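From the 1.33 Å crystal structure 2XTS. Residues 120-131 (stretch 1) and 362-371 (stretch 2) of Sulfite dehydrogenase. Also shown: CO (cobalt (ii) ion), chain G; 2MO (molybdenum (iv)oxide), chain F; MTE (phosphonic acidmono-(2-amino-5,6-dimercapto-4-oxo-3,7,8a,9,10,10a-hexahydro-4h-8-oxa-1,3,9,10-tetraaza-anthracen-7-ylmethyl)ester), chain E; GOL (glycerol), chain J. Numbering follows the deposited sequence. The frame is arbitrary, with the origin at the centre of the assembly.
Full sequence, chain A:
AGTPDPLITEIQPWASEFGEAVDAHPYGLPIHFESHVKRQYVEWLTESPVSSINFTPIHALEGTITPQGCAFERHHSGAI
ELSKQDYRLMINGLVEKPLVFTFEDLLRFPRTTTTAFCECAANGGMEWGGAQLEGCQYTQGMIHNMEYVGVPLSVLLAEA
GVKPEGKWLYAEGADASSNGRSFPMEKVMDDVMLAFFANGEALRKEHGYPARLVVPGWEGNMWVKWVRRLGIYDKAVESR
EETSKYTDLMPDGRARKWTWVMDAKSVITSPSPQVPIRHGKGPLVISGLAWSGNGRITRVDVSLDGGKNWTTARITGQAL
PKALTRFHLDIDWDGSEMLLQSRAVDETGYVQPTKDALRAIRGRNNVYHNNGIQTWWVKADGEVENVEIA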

# COMPACT_ATOMS: atom_id res chain seq x y z
N CYS A 120 -2.15 0.33 18.56
CA CYS A 120 -3.09 0.29 19.69
C CYS A 120 -2.30 0.38 21.01
O CYS A 120 -1.26 -0.22 21.17
CB CYS A 120 -3.87 -1.01 19.66
SG CYS A 120 -5.16 -1.11 20.93
N ALA A 121 -2.83 1.17 21.94
CA ALA A 121 -2.24 1.31 23.25
C ALA A 121 -2.01 -0.04 23.91
O ALA A 121 -1.06 -0.20 24.70
CB ALA A 121 -3.16 2.14 24.14
N ALA A 122 -2.91 -0.98 23.61
CA ALA A 122 -2.91 -2.32 24.19
C ALA A 122 -1.98 -3.32 23.49
O ALA A 122 -1.97 -4.48 23.86
CB ALA A 122 -4.35 -2.87 24.26
N ASN A 123 -1.23 -2.88 22.48
CA ASN A 123 -0.37 -3.81 21.75
C ASN A 123 0.65 -4.43 22.72
O ASN A 123 1.35 -3.72 23.44
CB ASN A 123 0.32 -3.08 20.60
CG ASN A 123 0.89 -4.02 19.55
OD1 ASN A 123 0.38 -5.13 19.34
ND2 ASN A 123 1.91 -3.55 18.86
N GLY A 124 0.69 -5.75 22.78
CA GLY A 124 1.54 -6.41 23.75
C GLY A 124 1.07 -6.41 25.19
O GLY A 124 1.76 -6.88 26.10
N GLY A 125 -0.12 -5.89 25.44
CA GLY A 125 -0.58 -5.73 26.82
C GLY A 125 -0.81 -7.06 27.51
O GLY A 125 -0.60 -7.18 28.72
N MET A 126 -1.20 -8.07 26.75
CA MET A 126 -1.37 -9.42 27.29
C MET A 126 -0.05 -10.03 27.75
O MET A 126 -0.05 -11.07 28.41
CB MET A 126 -2.07 -10.37 26.28
CG MET A 126 -1.22 -10.87 25.13
SD MET A 126 -0.77 -9.64 23.89
CE MET A 126 -2.38 -9.31 23.10
N GLU A 127 1.06 -9.43 27.34
CA GLU A 127 2.42 -9.87 27.70
C GLU A 127 3.01 -9.14 28.90
O GLU A 127 4.15 -9.40 29.27
CB GLU A 127 3.36 -9.73 26.50
CG GLU A 127 2.90 -10.46 25.25
CD GLU A 127 3.02 -11.95 25.38
OE1 GLU A 127 4.17 -12.42 25.52
OE2 GLU A 127 1.98 -12.65 25.31
N TRP A 128 2.25 -8.27 29.55
CA TRP A 128 2.77 -7.55 30.71
C TRP A 128 3.19 -8.50 31.82
O TRP A 128 4.16 -8.25 32.53
CB TRP A 128 1.75 -6.57 31.27
CG TRP A 128 1.91 -5.17 30.76
CD1 TRP A 128 0.95 -4.42 30.12
CD2 TRP A 128 3.05 -4.32 30.90
NE1 TRP A 128 1.44 -3.16 29.87
CE2 TRP A 128 2.73 -3.08 30.33
CE3 TRP A 128 4.32 -4.49 31.46
CZ2 TRP A 128 3.62 -2.02 30.30
CZ3 TRP A 128 5.20 -3.43 31.42
CH2 TRP A 128 4.85 -2.21 30.86
N GLY A 129 2.44 -9.58 31.99
CA GLY A 129 2.62 -10.48 33.13
C GLY A 129 3.31 -11.77 32.78
O GLY A 129 3.35 -12.69 33.61
N GLY A 130 3.86 -11.88 31.57
CA GLY A 130 4.50 -13.11 31.13
C GLY A 130 4.43 -13.29 29.64
O GLY A 130 4.20 -12.34 28.90
N ALA A 131 4.73 -14.49 29.17
CA ALA A 131 4.68 -14.86 27.76
C ALA A 131 3.41 -15.66 27.54
O ALA A 131 3.24 -16.73 28.14
CB ALA A 131 5.90 -15.67 27.42
N ARG A 362 6.65 0.26 36.79
CA ARG A 362 5.19 0.27 36.63
C ARG A 362 4.44 -0.87 37.25
O ARG A 362 3.22 -0.83 37.30
CB ARG A 362 4.86 0.22 35.15
CG ARG A 362 5.40 1.37 34.34
CD ARG A 362 5.05 1.19 32.90
NE ARG A 362 5.67 2.11 31.99
CZ ARG A 362 5.38 2.13 30.71
NH1 ARG A 362 4.42 1.32 30.23
NH2 ARG A 362 6.05 2.92 29.89
N GLY A 363 5.14 -1.90 37.73
CA GLY A 363 4.47 -3.10 38.14
C GLY A 363 3.89 -3.82 36.94
O GLY A 363 4.35 -3.66 35.81
N ARG A 364 2.84 -4.60 37.20
CA ARG A 364 2.35 -5.59 36.27
C ARG A 364 0.98 -5.26 35.68
O ARG A 364 0.53 -5.96 34.78
CB ARG A 364 2.29 -6.95 36.98
CG ARG A 364 3.65 -7.32 37.57
CD ARG A 364 3.70 -8.69 38.20
NE ARG A 364 3.72 -9.76 37.22
CZ ARG A 364 4.82 -10.20 36.59
NH1 ARG A 364 6.00 -9.64 36.81
NH2 ARG A 364 4.73 -11.22 35.74
N ASN A 365 0.32 -4.21 36.19
CA ASN A 365 -1.08 -3.94 35.86
C ASN A 365 -1.30 -2.67 35.02
O ASN A 365 -2.40 -2.12 34.99
CB ASN A 365 -1.93 -3.93 37.14
CG ASN A 365 -2.04 -5.31 37.78
OD1 ASN A 365 -1.72 -5.51 38.95
ND2 ASN A 365 -2.53 -6.26 37.01
N ASN A 366 -0.28 -2.27 34.26
CA ASN A 366 -0.39 -1.10 33.41
C ASN A 366 -1.38 -1.24 32.27
O ASN A 366 -1.92 -0.23 31.82
CB ASN A 366 0.99 -0.75 32.84
CG ASN A 366 1.42 0.67 33.12
OD1 ASN A 366 1.22 1.23 34.22
ND2 ASN A 366 2.05 1.26 32.15
N VAL A 367 -1.53 -2.47 31.77
CA VAL A 367 -2.43 -2.83 30.65
C VAL A 367 -1.91 -2.35 29.28
O VAL A 367 -1.86 -3.12 28.34
CB VAL A 367 -3.92 -2.41 30.87
CG1 VAL A 367 -4.77 -2.78 29.68
CG2 VAL A 367 -4.51 -3.05 32.14
N TYR A 368 -1.47 -1.10 29.23
CA TYR A 368 -1.14 -0.40 28.00
C TYR A 368 0.38 -0.12 27.96
O TYR A 368 1.10 -0.31 28.96
CB TYR A 368 -1.91 0.92 27.95
CG TYR A 368 -3.41 0.75 28.09
CD1 TYR A 368 -4.17 0.23 27.04
CD2 TYR A 368 -4.07 1.08 29.25
CE1 TYR A 368 -5.54 0.07 27.15
CE2 TYR A 368 -5.44 0.89 29.37
CZ TYR A 368 -6.17 0.40 28.32
OH TYR A 368 -7.54 0.30 28.44
N HIS A 369 0.86 0.36 26.81
CA HIS A 369 2.21 0.89 26.68
C HIS A 369 3.32 -0.10 27.01
O HIS A 369 4.36 0.26 27.55
CB HIS A 369 2.37 2.20 27.45
CG HIS A 369 1.45 3.28 26.97
ND1 HIS A 369 1.69 4.01 25.82
CD2 HIS A 369 0.29 3.76 27.47
CE1 HIS A 369 0.70 4.86 25.62
NE2 HIS A 369 -0.16 4.74 26.62
N ASN A 370 3.13 -1.37 26.64
CA ASN A 370 4.21 -2.35 26.74
C ASN A 370 5.13 -2.29 25.54
O ASN A 370 4.90 -2.95 24.52
CB ASN A 370 3.64 -3.75 26.90
CG ASN A 370 4.73 -4.77 27.13
OD1 ASN A 370 5.93 -4.42 27.17
ND2 ASN A 370 4.34 -6.04 27.29
N ASN A 371 6.21 -1.54 25.68
CA ASN A 371 7.23 -1.49 24.64
C ASN A 371 8.48 -2.29 25.00
O ASN A 371 9.54 -2.08 24.41
CB ASN A 371 7.60 -0.06 24.24
CG ASN A 371 8.20 0.75 25.36
OD1 ASN A 371 7.77 0.69 26.51
ND2 ASN A 371 9.22 1.56 25.01
CO CO G . -1.93 5.91 27.02
MO 2MO F . -6.61 0.79 20.80
OT1 2MO F . -5.64 2.09 21.55
OT2 2MO F . -7.60 -0.28 22.11
N1 MTE E . -12.77 5.34 16.43
C2 MTE E . -14.05 5.09 16.66
N2 MTE E . -14.98 5.97 16.21
N3 MTE E . -14.47 3.98 17.30
C4 MTE E . -13.59 3.05 17.78
O4 MTE E . -14.06 2.04 18.35
N5 MTE E . -11.18 2.45 18.09
C6 MTE E . -9.93 3.14 18.31
C7 MTE E . -9.45 3.98 17.13
N8 MTE E . -10.52 4.83 16.66
C9 MTE E . -12.17 3.27 17.59
C10 MTE E . -11.80 4.50 16.89
C1' MTE E . -8.80 2.22 18.73
S1' MTE E . -8.79 1.60 20.37
C2' MTE E . -7.77 1.92 17.91
S2' MTE E . -6.40 1.03 18.44
C3' MTE E . -7.79 2.43 16.49
O3' MTE E . -9.01 3.09 16.11
C4' MTE E . -7.64 1.27 15.52
O4' MTE E . -7.58 1.76 14.18
P MTE E . -7.85 0.69 13.02
O1P MTE E . -6.68 -0.31 13.28
O2P MTE E . -9.16 0.01 13.23
O3P MTE E . -7.67 1.43 11.74
C1 GOL J . -0.15 -13.13 35.97
O1 GOL J . -0.20 -13.92 37.13
C2 GOL J . 0.65 -11.83 36.14
O2 GOL J . 2.00 -12.01 36.54
C3 GOL J . -0.04 -10.93 37.14
O3 GOL J . 0.61 -9.69 37.07
O HOH W 1 0.57 -2.66 25.97
O HOH W 2 -3.57 7.22 27.51
O HOH W 3 -2.87 4.29 28.02

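Two irregular segments, more than 230 residues apart in sequence, pack here without a regular helix-to-helix or strand-to-strand register, and together bury 692 Å². Stretch 1 folds through successive turns, and three of its carbonyls, on Ala121, Gly124 and Gly129, accept hydrogen bonds from stretch 2; stretch 2 supplies most of the donors.

Trp128 is the centre of the contact, with 177 Å² covered by the other stretch. Its CA-CB bond points toward stretch 2, and chi1 of -95° lies between the usual wells, with chi2 at 123°. In this pose the indole nitrogen meets a main-chain carbonyl: Trp128 NE1 donates to Tyr368 O at 3.0 Å, so the one polar atom of a buried ring is paired. One face of the indole is covered by Asn370, whose CB sits 3.9 Å from the centroid of the five-membered ring of Trp128 in a CH-pi contact. At the ring edge, Arg362 NH1 comes to 3.4 Å from Trp128 CZ2. The m, t, t course of Arg362 extends its side chain, and the same NH1 of Arg362 donates to His369 O at 2.9 Å, tying the beginning of stretch 2 to its far end beside the tryptophan.

Asn370 does two jobs with a short side chain. With chi1 at t (-175°) and chi2 at 0°, its CB lies over the indole while Asn370 ND2 donates to Gly124 O at 3.0 Å; its OD1 is satisfied by a residue next to one of the stretches. Gly124 O also accepts from Glu127 N at 2.9 Å, so the carbonyl that starts the short 3-10 segment serves both stretches.

The glycines have distinct reasons. Gly124 has a phi of 75°, which favours glycine in the type II turn from Ala122 to Gly125. At Gly125 the reason is room: an ideal CB would lie 2.3 Å from Val367 O, a clash, whereas the bare Gly125 CA approaches Val367 O at 3.3 Å in a CA-H...O contact. Gly130 is demanded by its own backbone angles.

At the other end, Ala121 points its CB toward stretch 2; beside this contact His369 N donates to Ala121 O at 2.9 Å. Tyr368 has its CA-CB bond sideways to stretch 1 and chi1 at m, and its CD1 lies 3.6 Å from Ala121 CB and 4.2 Å from Ala122 CB; its hydroxyl is bonded elsewhere in the structure. Water 1 fills the gap alongside, accepting from Asn370 N at 2.9 Å and lying within donating reach of Asn123 O, also at 2.9 Å. The neighbouring side chains serve metals: Cys120 SG binds the molybdenum MO at 2.4 Å, and His369, its CB directed away from stretch 1, binds cobalt CO through NE2 at 2.1 Å.

Arg364 closes the exposed edge. Its chi3 of 74° bends the chain so that the end comes nearer than its sideways CB suggests, and Arg364 NH2 makes a weak hydrogen bond to Gly129 O at 2.9 Å.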